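Local structure of ditrans,polycis-undecaprenyl-diphosphate synthase ((2E,6E)-farnesyl-diphosphate specific) (Acinetobacter baumannii, 6ACS) at residues V46-F60 and E127-G139. The protein probably catalyses the magnesium-dependent stepwise addition of eight isopentenyl diphosphates to farnesyl diphosphate, giving undecaprenyl diphosphate, the precursor of the lipid carrier for cell-wall polysaccharides. Residues are numbered along the deposited sequence; the frame is centred on the assembly and turned at random. Where two conformers were deposited one is given.
Sequences VEHCVKTGVRALTVF and EAMTLTIAVSYGG
Strands 56-60 and 129-134 run parallel, their axes 4.7 Å apart, joined by a ladder of five backbone hydrogen bonds from Thr130 N to Arg55 O (3.0 Å) at one end to Ala134 N to Val59 O at the other. Helix 46-52, closed by a Schellman motif at Gly53, runs back nearly antiparallel to strand 129-134 (155°), packing over the start of the face that bears Leu57 and Leu131. Met129 fills the corner between helix and sheet: its chain runs extended to SD, which meets Cys49 CB at 3.4 Å, then bends (chi3 80°), bringing CE against both Val50 CG2 (3.7 Å) and Val46 CG1. Leu57 and Leu131 lie alongside each other, CD2 against CD1. Val59 CG2, set between its own backbone N and carbonyl carbon, presses on Ile133 CD1 at a tight 3.5 Å. On the other face Thr58 and Thr132 stand side by side, and one water joins their OG1 atoms and donates to Thr130 O; Thr58 OG1 also bonds His12. Beyond the ladder, Phe60 brings CE1 to 3.8 Å from Tyr137 O, while its ring stacks with Phe196. The Phe60 side chain lies about 6 Å from that of Ser194, a predicted substrate-binding residue, and close to a bound glycerol. Flanked by strands 12-17 and 97-102, the pair is interior to the parallel, helix-covered sheet of the cis-prenyltransferase fold, its C-terminal end directed to the probable substrate site.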
loop_
_atom_site.group_PDB
_atom_site.type_symbol
_atom_site.label_atom_id
_atom_site.label_comp_id
_atom_site.label_asym_id
_atom_site.label_seq_id
_atom_site.Cartn_x
_atom_site.Cartn_y
_atom_site.Cartn_z
ATOM N N VAL B 46 -18.873 -0.458 -14.549
ATOM C CA VAL B 46 -18.932 -1.914 -14.542
ATOM C C VAL B 46 -19.047 -2.450 -15.963
ATOM O O VAL B 46 -18.358 -3.409 -16.352
ATOM C CB VAL B 46 -20.107 -2.384 -13.668
ATOM C CG1 VAL B 46 -20.308 -3.870 -13.828
ATOM C CG2 VAL B 46 -19.873 -1.992 -12.204
ATOM N N GLU B 47 -19.951 -1.859 -16.750
ATOM C CA GLU B 47 -20.143 -2.327 -18.125
ATOM C C GLU B 47 -18.894 -2.118 -18.977
ATOM O O GLU B 47 -18.562 -2.964 -19.819
ATOM C CB GLU B 47 -21.361 -1.644 -18.755
ATOM C CG GLU B 47 -22.644 -2.002 -17.986
ATOM C CD GLU B 47 -23.870 -1.214 -18.407
ATOM O OE1 GLU B 47 -23.929 -0.769 -19.569
ATOM O OE2 GLU B 47 -24.782 -1.046 -17.565
ATOM N N HIS B 48 -18.167 -1.017 -18.758
ATOM C CA HIS B 48 -16.939 -0.831 -19.523
ATOM C C HIS B 48 -15.898 -1.878 -19.137
ATOM O O HIS B 48 -15.167 -2.393 -19.996
ATOM C CB HIS B 48 -16.387 0.583 -19.324
ATOM C CG HIS B 48 -15.272 0.921 -20.264
ATOM N ND1 HIS B 48 -15.466 1.075 -21.621
ATOM C CD2 HIS B 48 -13.947 1.101 -20.052
ATOM C CE1 HIS B 48 -14.313 1.368 -22.199
ATOM N NE2 HIS B 48 -13.374 1.384 -21.271
ATOM N N CYS B 49 -15.814 -2.202 -17.842
ATOM C CA CYS B 49 -14.872 -3.234 -17.418
ATOM C C CYS B 49 -15.192 -4.561 -18.091
ATOM O O CYS B 49 -14.289 -5.264 -18.555
ATOM C CB CYS B 49 -14.888 -3.376 -15.894
ATOM S SG CYS B 49 -14.096 -1.974 -15.056
ATOM N N VAL B 50 -16.474 -4.933 -18.128
ATOM C CA VAL B 50 -16.847 -6.199 -18.754
ATOM C C VAL B 50 -16.520 -6.179 -20.242
ATOM O O VAL B 50 -15.985 -7.153 -20.789
ATOM C CB VAL B 50 -18.344 -6.482 -18.533
ATOM C CG1 VAL B 50 -18.821 -7.539 -19.514
ATOM C CG2 VAL B 50 -18.609 -6.912 -17.106
ATOM N N LYS B 51 -16.790 -5.052 -20.913
ATOM C CA LYS B 51 -16.549 -4.966 -22.356
ATOM C C LYS B 51 -15.066 -4.971 -22.710
ATOM O O LYS B 51 -14.709 -5.292 -23.853
ATOM C CB LYS B 51 -17.223 -3.715 -22.923
ATOM C CG LYS B 51 -18.742 -3.805 -22.903
ATOM C CD LYS B 51 -19.386 -2.521 -23.365
ATOM C CE LYS B 51 -19.319 -2.373 -24.871
ATOM N NZ LYS B 51 -20.128 -1.208 -25.342
ATOM N N THR B 52 -14.201 -4.512 -21.805
ATOM C CA THR B 52 -12.768 -4.465 -22.077
ATOM C C THR B 52 -12.009 -5.674 -21.544
ATOM O O THR B 52 -10.787 -5.748 -21.712
ATOM C CB THR B 52 -12.166 -3.163 -21.539
ATOM O OG1 THR B 52 -12.451 -3.041 -20.140
ATOM C CG2 THR B 52 -12.773 -1.987 -22.265
ATOM N N GLY B 53 -12.664 -6.573 -20.828
ATOM C CA GLY B 53 -11.981 -7.763 -20.389
ATOM C C GLY B 53 -11.312 -7.645 -19.038
ATOM O O GLY B 53 -10.525 -8.523 -18.688
ATOM N N VAL B 54 -11.603 -6.590 -18.277
ATOM C CA VAL B 54 -11.107 -6.494 -16.905
ATOM C C VAL B 54 -11.651 -7.670 -16.108
ATOM O O VAL B 54 -12.843 -7.980 -16.172
ATOM C CB VAL B 54 -11.535 -5.155 -16.286
ATOM C CG1 VAL B 54 -11.118 -5.073 -14.804
ATOM C CG2 VAL B 54 -10.964 -3.988 -17.063
ATOM N N ARG B 55 -10.779 -8.342 -15.356
ATOM C CA ARG B 55 -11.205 -9.536 -14.633
ATOM C C ARG B 55 -11.838 -9.235 -13.279
ATOM O O ARG B 55 -12.619 -10.053 -12.774
ATOM C CB ARG B 55 -10.020 -10.476 -14.418
ATOM C CG ARG B 55 -9.451 -11.011 -15.718
ATOM C CD ARG B 55 -8.375 -12.043 -15.465
ATOM N NE ARG B 55 -8.182 -12.911 -16.624
ATOM C CZ ARG B 55 -8.889 -14.014 -16.861
ATOM N NH1 ARG B 55 -9.849 -14.388 -16.022
ATOM N NH2 ARG B 55 -8.639 -14.744 -17.942
ATOM N N ALA B 56 -11.499 -8.100 -12.665
ATOM C CA ALA B 56 -11.989 -7.790 -11.331
ATOM C C ALA B 56 -12.099 -6.282 -11.160
ATOM O O ALA B 56 -11.221 -5.537 -11.592
ATOM C CB ALA B 56 -11.067 -8.355 -10.245
ATOM N N LEU B 57 -13.184 -5.853 -10.534
ATOM C CA LEU B 57 -13.409 -4.461 -10.158
ATOM C C LEU B 57 -13.823 -4.450 -8.699
ATOM O O LEU B 57 -14.790 -5.128 -8.332
ATOM C CB LEU B 57 -14.502 -3.825 -11.027
ATOM C CG LEU B 57 -14.972 -2.439 -10.600
ATOM C CD1 LEU B 57 -13.826 -1.423 -10.735
ATOM C CD2 LEU B 57 -16.181 -2.046 -11.441
ATOM N N THR B 58 -13.093 -3.707 -7.870
ATOM C CA THR B 58 -13.337 -3.667 -6.426
ATOM C C THR B 58 -13.548 -2.220 -5.995
ATOM O O THR B 58 -12.700 -1.366 -6.280
ATOM C CB THR B 58 -12.152 -4.293 -5.667
ATOM O OG1 THR B 58 -11.951 -5.644 -6.129
ATOM C CG2 THR B 58 -12.388 -4.267 -4.149
ATOM N N VAL B 59 -14.658 -1.935 -5.308
ATOM C CA VAL B 59 -15.025 -0.550 -5.020
ATOM C C VAL B 59 -15.265 -0.343 -3.527
ATOM O O VAL B 59 -15.706 -1.246 -2.804
ATOM C CB VAL B 59 -16.256 -0.109 -5.847
ATOM C CG1 VAL B 59 -15.991 -0.330 -7.327
ATOM C CG2 VAL B 59 -17.490 -0.828 -5.387
ATOM N N PHE B 60 -14.989 0.887 -3.086
ATOM C CA PHE B 60 -14.961 1.300 -1.681
ATOM C C PHE B 60 -15.662 2.649 -1.574
ATOM O O PHE B 60 -15.164 3.644 -2.116
ATOM C CB PHE B 60 -13.513 1.458 -1.232
ATOM C CG PHE B 60 -13.324 1.770 0.228
ATOM C CD1 PHE B 60 -14.199 1.290 1.178
ATOM C CD2 PHE B 60 -12.242 2.542 0.639
ATOM C CE1 PHE B 60 -13.994 1.564 2.526
ATOM C CE2 PHE B 60 -12.030 2.823 1.985
ATOM C CZ PHE B 60 -12.907 2.332 2.926
ATOM N N GLU B 127 -18.723 -16.067 -14.601
ATOM C CA GLU B 127 -17.280 -16.210 -14.698
ATOM C C GLU B 127 -16.592 -15.145 -15.547
ATOM O O GLU B 127 -15.386 -15.263 -15.785
ATOM C CB GLU B 127 -16.958 -17.606 -15.240
ATOM C CG GLU B 127 -17.638 -17.898 -16.571
ATOM C CD GLU B 127 -16.771 -17.535 -17.765
ATOM O OE1 GLU B 127 -15.538 -17.407 -17.589
ATOM O OE2 GLU B 127 -17.323 -17.359 -18.874
ATOM N N ALA B 128 -17.285 -14.093 -15.991
ATOM C CA ALA B 128 -16.577 -13.138 -16.838
ATOM C C ALA B 128 -15.839 -12.063 -16.052
ATOM O O ALA B 128 -14.785 -11.596 -16.499
ATOM C CB ALA B 128 -17.546 -12.450 -17.801
ATOM N N MET B 129 -16.358 -11.671 -14.897
ATOM C CA MET B 129 -15.727 -10.626 -14.098
ATOM C C MET B 129 -16.245 -10.773 -12.683
ATOM O O MET B 129 -17.339 -11.297 -12.477
ATOM C CB MET B 129 -16.032 -9.225 -14.632
ATOM C CG MET B 129 -15.238 -8.130 -13.943
ATOM S SD MET B 129 -15.603 -6.486 -14.592
ATOM C CE MET B 129 -17.139 -6.099 -13.757
ATOM N N THR B 130 -15.435 -10.359 -11.713
ATOM C CA THR B 130 -15.856 -10.283 -10.324
ATOM C C THR B 130 -15.961 -8.822 -9.913
ATOM O O THR B 130 -14.995 -8.061 -10.046
ATOM C CB THR B 130 -14.890 -11.026 -9.409
ATOM O OG1 THR B 130 -14.913 -12.414 -9.748
ATOM C CG2 THR B 130 -15.295 -10.839 -7.944
ATOM N N LEU B 131 -17.130 -8.441 -9.418
ATOM C CA LEU B 131 -17.360 -7.139 -8.816
ATOM C C LEU B 131 -17.389 -7.317 -7.299
ATOM O O LEU B 131 -18.240 -8.037 -6.770
ATOM C CB LEU B 131 -18.673 -6.534 -9.319
ATOM C CG LEU B 131 -19.146 -5.255 -8.604
ATOM C CD1 LEU B 131 -18.136 -4.138 -8.792
ATOM C CD2 LEU B 131 -20.510 -4.818 -9.129
ATOM N N THR B 132 -16.444 -6.694 -6.608
ATOM C CA THR B 132 -16.359 -6.791 -5.156
ATOM C C THR B 132 -16.731 -5.457 -4.531
ATOM O O THR B 132 -16.188 -4.411 -4.914
ATOM C CB THR B 132 -14.956 -7.208 -4.714
ATOM O OG1 THR B 132 -14.663 -8.504 -5.259
ATOM C CG2 THR B 132 -14.883 -7.271 -3.176
ATOM N N ILE B 133 -17.661 -5.500 -3.576
ATOM C CA ILE B 133 -18.077 -4.337 -2.800
ATOM C C ILE B 133 -17.474 -4.472 -1.408
ATOM O O ILE B 133 -17.701 -5.472 -0.706
ATOM C CB ILE B 133 -19.610 -4.218 -2.722
ATOM C CG1 ILE B 133 -20.254 -4.376 -4.106
ATOM C CG2 ILE B 133 -20.003 -2.932 -2.008
ATOM C CD1 ILE B 133 -19.816 -3.380 -5.134
ATOM N N ALA B 134 -16.686 -3.473 -1.017
ATOM C CA ALA B 134 -16.047 -3.456 0.293
ATOM C C ALA B 134 -17.001 -2.786 1.270
ATOM O O ALA B 134 -17.367 -1.622 1.084
ATOM C CB ALA B 134 -14.700 -2.732 0.223
ATOM N N VAL B 135 -17.429 -3.529 2.289
ATOM C CA VAL B 135 -18.397 -3.057 3.274
ATOM C C VAL B 135 -17.792 -3.271 4.652
ATOM O O VAL B 135 -17.369 -4.387 4.974
ATOM C CB VAL B 135 -19.736 -3.813 3.160
ATOM C CG1 VAL B 135 -20.739 -3.306 4.201
ATOM C CG2 VAL B 135 -20.299 -3.730 1.729
ATOM N N SER B 136 -17.762 -2.212 5.466
ATOM C CA SER B 136 -17.103 -2.269 6.775
ATOM C C SER B 136 -15.702 -2.842 6.632
ATOM O O SER B 136 -15.275 -3.714 7.402
ATOM C CB SER B 136 -17.914 -3.081 7.791
ATOM O OG SER B 136 -19.132 -2.426 8.095
ATOM N N TYR B 137 -14.995 -2.355 5.615
ATOM C CA TYR B 137 -13.690 -2.857 5.223
ATOM C C TYR B 137 -12.605 -1.834 5.548
ATOM O O TYR B 137 -12.815 -0.628 5.402
ATOM C CB TYR B 137 -13.665 -3.167 3.713
ATOM C CG TYR B 137 -12.298 -3.606 3.277
ATOM C CD1 TYR B 137 -11.938 -4.940 3.344
ATOM C CD2 TYR B 137 -11.357 -2.681 2.827
ATOM C CE1 TYR B 137 -10.665 -5.359 2.990
ATOM C CE2 TYR B 137 -10.078 -3.080 2.471
ATOM C CZ TYR B 137 -9.734 -4.417 2.565
ATOM O OH TYR B 137 -8.471 -4.811 2.212
ATOM N N GLY B 138 -11.436 -2.324 5.941
ATOM C CA GLY B 138 -10.222 -1.520 5.930
ATOM C C GLY B 138 -9.042 -2.419 5.630
ATOM O O GLY B 138 -9.055 -3.604 5.964
ATOM N N GLY B 139 -8.009 -1.856 4.996
ATOM C CA GLY B 139 -6.858 -2.680 4.644
ATOM C C GLY B 139 -6.116 -3.201 5.861
ATOM O O GLY B 139 -5.620 -4.334 5.879
HETATM O O HOH W 1 -14.372 -9.140 -17.843
HETATM O O HOH W 2 -13.107 -12.716 -11.994
HETATM O O HOH W 3 -13.235 -7.753 -7.459
#